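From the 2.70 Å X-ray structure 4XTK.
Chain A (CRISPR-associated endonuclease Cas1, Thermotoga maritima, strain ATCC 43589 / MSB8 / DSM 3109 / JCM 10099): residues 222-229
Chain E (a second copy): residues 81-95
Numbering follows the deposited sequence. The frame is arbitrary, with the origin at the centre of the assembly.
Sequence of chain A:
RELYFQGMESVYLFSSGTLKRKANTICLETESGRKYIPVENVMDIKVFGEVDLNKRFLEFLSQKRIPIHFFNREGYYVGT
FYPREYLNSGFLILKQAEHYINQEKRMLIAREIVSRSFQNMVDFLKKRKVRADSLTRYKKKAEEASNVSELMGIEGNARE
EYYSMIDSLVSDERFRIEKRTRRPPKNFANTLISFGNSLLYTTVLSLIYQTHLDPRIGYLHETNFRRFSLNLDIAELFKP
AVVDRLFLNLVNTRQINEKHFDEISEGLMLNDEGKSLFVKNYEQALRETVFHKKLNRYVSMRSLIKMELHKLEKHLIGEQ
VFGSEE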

# COMPACT_ATOMS: atom_id res chain seq x y z
N GLU A 222 -13.46 4.26 -10.88
CA GLU A 222 -13.53 5.15 -9.73
C GLU A 222 -12.70 4.61 -8.57
O GLU A 222 -12.52 3.40 -8.43
CB GLU A 222 -14.97 5.37 -9.27
CG GLU A 222 -15.49 4.40 -8.23
CD GLU A 222 -16.71 4.94 -7.50
OE1 GLU A 222 -16.85 6.18 -7.42
OE2 GLU A 222 -17.53 4.14 -7.01
N THR A 223 -12.19 5.51 -7.76
CA THR A 223 -11.50 5.08 -6.57
C THR A 223 -12.50 5.06 -5.41
O THR A 223 -12.90 6.09 -4.86
CB THR A 223 -10.31 5.98 -6.25
OG1 THR A 223 -9.31 5.82 -7.26
CG2 THR A 223 -9.70 5.63 -4.90
N ASN A 224 -12.88 3.85 -5.07
CA ASN A 224 -13.59 3.50 -3.85
C ASN A 224 -12.54 2.66 -3.21
O ASN A 224 -11.64 2.20 -3.93
CB ASN A 224 -14.88 2.73 -4.12
CG ASN A 224 -14.69 1.54 -5.09
OD1 ASN A 224 -13.61 0.97 -5.20
ND2 ASN A 224 -15.76 1.18 -5.78
N PHE A 225 -12.53 2.45 -1.91
CA PHE A 225 -11.46 1.56 -1.56
C PHE A 225 -12.10 0.23 -1.25
O PHE A 225 -12.24 -0.18 -0.10
CB PHE A 225 -10.67 2.16 -0.40
CG PHE A 225 -10.22 3.58 -0.67
CD1 PHE A 225 -9.00 3.82 -1.29
CD2 PHE A 225 -11.03 4.66 -0.36
CE1 PHE A 225 -8.58 5.12 -1.56
CE2 PHE A 225 -10.62 5.96 -0.63
CZ PHE A 225 -9.40 6.19 -1.23
N ARG A 226 -12.45 -0.45 -2.34
CA ARG A 226 -12.92 -1.82 -2.37
C ARG A 226 -12.05 -2.74 -3.22
O ARG A 226 -12.32 -3.95 -3.32
CB ARG A 226 -14.38 -1.84 -2.82
CG ARG A 226 -15.29 -1.23 -1.75
CD ARG A 226 -16.71 -1.03 -2.24
NE ARG A 226 -17.10 0.37 -2.12
CZ ARG A 226 -17.73 0.88 -1.07
NH1 ARG A 226 -18.04 0.11 -0.03
NH2 ARG A 226 -18.05 2.17 -1.04
N ARG A 227 -11.03 -2.17 -3.85
CA ARG A 227 -10.28 -2.87 -4.90
C ARG A 227 -9.10 -2.05 -5.41
O ARG A 227 -8.95 -0.87 -5.08
CB ARG A 227 -11.18 -3.17 -6.08
CG ARG A 227 -11.51 -1.89 -6.82
CD ARG A 227 -12.36 -2.08 -8.04
NE ARG A 227 -12.79 -0.77 -8.51
CZ ARG A 227 -13.58 -0.56 -9.56
NH1 ARG A 227 -14.03 -1.59 -10.26
NH2 ARG A 227 -13.91 0.67 -9.90
N PHE A 228 -8.27 -2.67 -6.23
CA PHE A 228 -7.27 -1.92 -6.97
C PHE A 228 -7.91 -1.38 -8.23
O PHE A 228 -8.68 -2.07 -8.90
CB PHE A 228 -6.05 -2.78 -7.30
CG PHE A 228 -5.30 -3.28 -6.10
CD1 PHE A 228 -4.73 -2.39 -5.21
CD2 PHE A 228 -5.16 -4.64 -5.87
CE1 PHE A 228 -4.05 -2.85 -4.10
CE2 PHE A 228 -4.47 -5.10 -4.76
CZ PHE A 228 -3.91 -4.20 -3.88
N SER A 229 -7.60 -0.13 -8.56
CA SER A 229 -8.22 0.55 -9.68
C SER A 229 -7.21 0.81 -10.78
O SER A 229 -7.44 0.44 -11.93
CB SER A 229 -8.88 1.85 -9.23
OG SER A 229 -10.06 1.58 -8.52
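Chain E, residues 81-95: FYPREYLNSGFLILK

Residues 222-229 of chain A form neither helix nor strand, and chain E lies along them in the opposite sense: E85(E) and Y86(E) sit beside R227(A) and R226(A), whereas L94(E), farther along its chain, faces T223(A). Chain E enters as a strand (81-83), continues as loop, and turns into a helix at I93(E), with L92(E) at the N-cap.

Two backbone hydrogen bonds fix this register. The amide N of Y86(E) donates to R226(A) O at 2.7 Å, nearly straight, and S89(E) N donates to F225(A) O at 3.1 Å with a more bent angle. CA-H...O contacts supplement them: E85(E) CA lies 3.2 Å from R226(A) O, and N88(E) CA 3.3 Å from F225(A) O. The loop is braced from within, as N88(E) OD1 accepts from G90(E) N at 2.8 Å; the positive phi of G90(E) is one that glycine adopts easily.

Aromatic and apolar packing forms a second group of contacts. F225(A), a broad flat side chain, offers a ring face to F91(E), whose CB stands 4.0 Å from the centroid of the F225(A) ring and whose own ring presents its edge, with planes at 84°. L94(E) CG meets the edge of the ring, 3.7 Å from F225(A) CZ. I93(E) adds another apolar contact, its CG2 3.7 Å from F225(A) CE1. Near the other end, F228(A) turns its edge to the face of Y82(E), F228(A) CZ approaching Y82(E) CD2 to 3.3 Å.

Polar groups also pack against flat surfaces. The Y86(E) ring carries backbone over one face, with R227(A) N 3.2 Å from Y86(E) CZ. The flat guanidinium of R226(A) leaves a face open to the short side chain of N88(E): N88(E) CG lies over it, and R226(A) NH1 is 3.4 Å from N88(E) CB.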

# COMPACT_ATOMS: atom_id res chain seq x y z
N PHE E 81 -2.80 -9.09 2.19
CA PHE E 81 -3.53 -9.85 1.19
C PHE E 81 -4.84 -9.13 0.89
O PHE E 81 -5.73 -9.05 1.74
CB PHE E 81 -3.81 -11.28 1.68
CG PHE E 81 -4.81 -12.02 0.83
CD1 PHE E 81 -4.42 -12.62 -0.35
CD2 PHE E 81 -6.14 -12.09 1.21
CE1 PHE E 81 -5.34 -13.29 -1.14
CE2 PHE E 81 -7.07 -12.75 0.43
CZ PHE E 81 -6.67 -13.35 -0.75
N TYR E 82 -4.94 -8.59 -0.31
CA TYR E 82 -6.15 -7.91 -0.73
C TYR E 82 -7.00 -8.84 -1.59
O TYR E 82 -6.52 -9.34 -2.61
CB TYR E 82 -5.84 -6.63 -1.52
CG TYR E 82 -5.26 -5.49 -0.71
CD1 TYR E 82 -6.09 -4.64 0.02
CD2 TYR E 82 -3.89 -5.24 -0.70
CE1 TYR E 82 -5.56 -3.58 0.75
CE2 TYR E 82 -3.36 -4.18 0.02
CZ TYR E 82 -4.19 -3.36 0.75
OH TYR E 82 -3.65 -2.32 1.46
N PRO E 83 -8.25 -9.08 -1.17
CA PRO E 83 -9.16 -9.85 -2.02
C PRO E 83 -9.44 -9.06 -3.29
O PRO E 83 -9.21 -7.85 -3.31
CB PRO E 83 -10.42 -10.00 -1.17
CG PRO E 83 -9.99 -9.66 0.23
CD PRO E 83 -8.89 -8.66 0.08
N ARG E 84 -9.92 -9.74 -4.33
CA ARG E 84 -10.32 -9.09 -5.57
C ARG E 84 -11.17 -7.87 -5.25
O ARG E 84 -10.81 -6.75 -5.61
CB ARG E 84 -11.06 -10.07 -6.48
CG ARG E 84 -11.50 -9.49 -7.80
CD ARG E 84 -12.13 -10.58 -8.64
NE ARG E 84 -13.00 -10.07 -9.70
CZ ARG E 84 -14.22 -9.60 -9.49
NH1 ARG E 84 -14.72 -9.57 -8.26
NH2 ARG E 84 -14.95 -9.15 -10.51
N GLU E 85 -12.31 -8.07 -4.60
CA GLU E 85 -13.01 -6.95 -3.99
C GLU E 85 -13.07 -7.14 -2.47
O GLU E 85 -13.21 -8.26 -1.99
CB GLU E 85 -14.42 -6.76 -4.57
CG GLU E 85 -15.28 -5.80 -3.74
CD GLU E 85 -16.42 -5.16 -4.51
OE1 GLU E 85 -16.50 -5.34 -5.74
OE2 GLU E 85 -17.24 -4.46 -3.87
N TYR E 86 -12.94 -6.05 -1.73
CA TYR E 86 -12.99 -6.12 -0.28
C TYR E 86 -13.87 -5.02 0.29
O TYR E 86 -14.19 -4.06 -0.41
CB TYR E 86 -11.57 -6.05 0.30
CG TYR E 86 -10.70 -4.98 -0.32
CD1 TYR E 86 -10.70 -3.68 0.17
CD2 TYR E 86 -9.88 -5.26 -1.40
CE1 TYR E 86 -9.91 -2.70 -0.39
CE2 TYR E 86 -9.08 -4.29 -1.97
CZ TYR E 86 -9.10 -3.01 -1.46
OH TYR E 86 -8.31 -2.03 -2.03
N LEU E 87 -14.27 -5.17 1.55
CA LEU E 87 -15.06 -4.17 2.25
C LEU E 87 -14.35 -2.82 2.23
O LEU E 87 -13.12 -2.77 2.23
CB LEU E 87 -15.31 -4.60 3.69
CG LEU E 87 -16.04 -5.93 3.86
CD1 LEU E 87 -15.95 -6.40 5.30
CD2 LEU E 87 -17.48 -5.81 3.42
N ASN E 88 -15.13 -1.73 2.23
CA ASN E 88 -14.57 -0.38 2.21
C ASN E 88 -13.54 -0.24 3.32
O ASN E 88 -13.84 -0.48 4.49
CB ASN E 88 -15.68 0.67 2.35
CG ASN E 88 -15.17 2.10 2.23
OD1 ASN E 88 -14.01 2.40 2.52
ND2 ASN E 88 -16.05 3.00 1.79
N SER E 89 -12.33 0.17 2.96
CA SER E 89 -11.21 0.12 3.89
C SER E 89 -11.09 1.40 4.70
O SER E 89 -10.32 1.46 5.65
CB SER E 89 -9.90 -0.13 3.15
OG SER E 89 -9.50 1.03 2.45
N GLY E 90 -11.85 2.42 4.31
CA GLY E 90 -11.79 3.71 4.99
C GLY E 90 -10.45 4.40 4.85
O GLY E 90 -10.13 5.31 5.61
N PHE E 91 -9.67 3.96 3.87
CA PHE E 91 -8.37 4.55 3.57
C PHE E 91 -8.52 6.05 3.33
O PHE E 91 -9.36 6.50 2.54
CB PHE E 91 -7.77 3.83 2.36
CG PHE E 91 -6.35 4.20 2.08
CD1 PHE E 91 -5.48 4.46 3.12
CD2 PHE E 91 -5.88 4.23 0.78
CE1 PHE E 91 -4.16 4.79 2.86
CE2 PHE E 91 -4.56 4.55 0.52
CZ PHE E 91 -3.70 4.83 1.56
N LEU E 92 -7.72 6.83 4.04
CA LEU E 92 -7.89 8.28 4.12
C LEU E 92 -7.06 9.11 3.13
O LEU E 92 -7.02 10.34 3.23
CB LEU E 92 -7.59 8.74 5.54
CG LEU E 92 -8.56 8.15 6.56
CD1 LEU E 92 -8.02 8.35 7.98
CD2 LEU E 92 -9.95 8.77 6.40
N ILE E 93 -6.38 8.45 2.19
CA ILE E 93 -5.46 9.14 1.29
C ILE E 93 -6.10 10.35 0.57
O ILE E 93 -5.48 11.41 0.48
CB ILE E 93 -4.87 8.14 0.25
CG1 ILE E 93 -3.77 8.80 -0.57
CG2 ILE E 93 -5.94 7.52 -0.63
CD1 ILE E 93 -2.58 9.21 0.24
N LEU E 94 -7.34 10.21 0.12
CA LEU E 94 -8.00 11.30 -0.59
C LEU E 94 -8.34 12.44 0.36
O LEU E 94 -8.23 13.62 0.00
CB LEU E 94 -9.27 10.81 -1.29
CG LEU E 94 -9.04 9.74 -2.36
CD1 LEU E 94 -10.34 9.38 -3.06
CD2 LEU E 94 -7.97 10.16 -3.36
N LYS E 95 -8.77 12.10 1.57
CA LYS E 95 -9.11 13.12 2.55
C LYS E 95 -7.85 13.88 2.91
O LYS E 95 -7.88 15.10 3.07
CB LYS E 95 -9.75 12.52 3.80
CG LYS E 95 -11.05 11.77 3.55
CD LYS E 95 -12.12 12.65 2.96
CE LYS E 95 -12.69 13.59 4.01
NZ LYS E 95 -13.84 14.37 3.49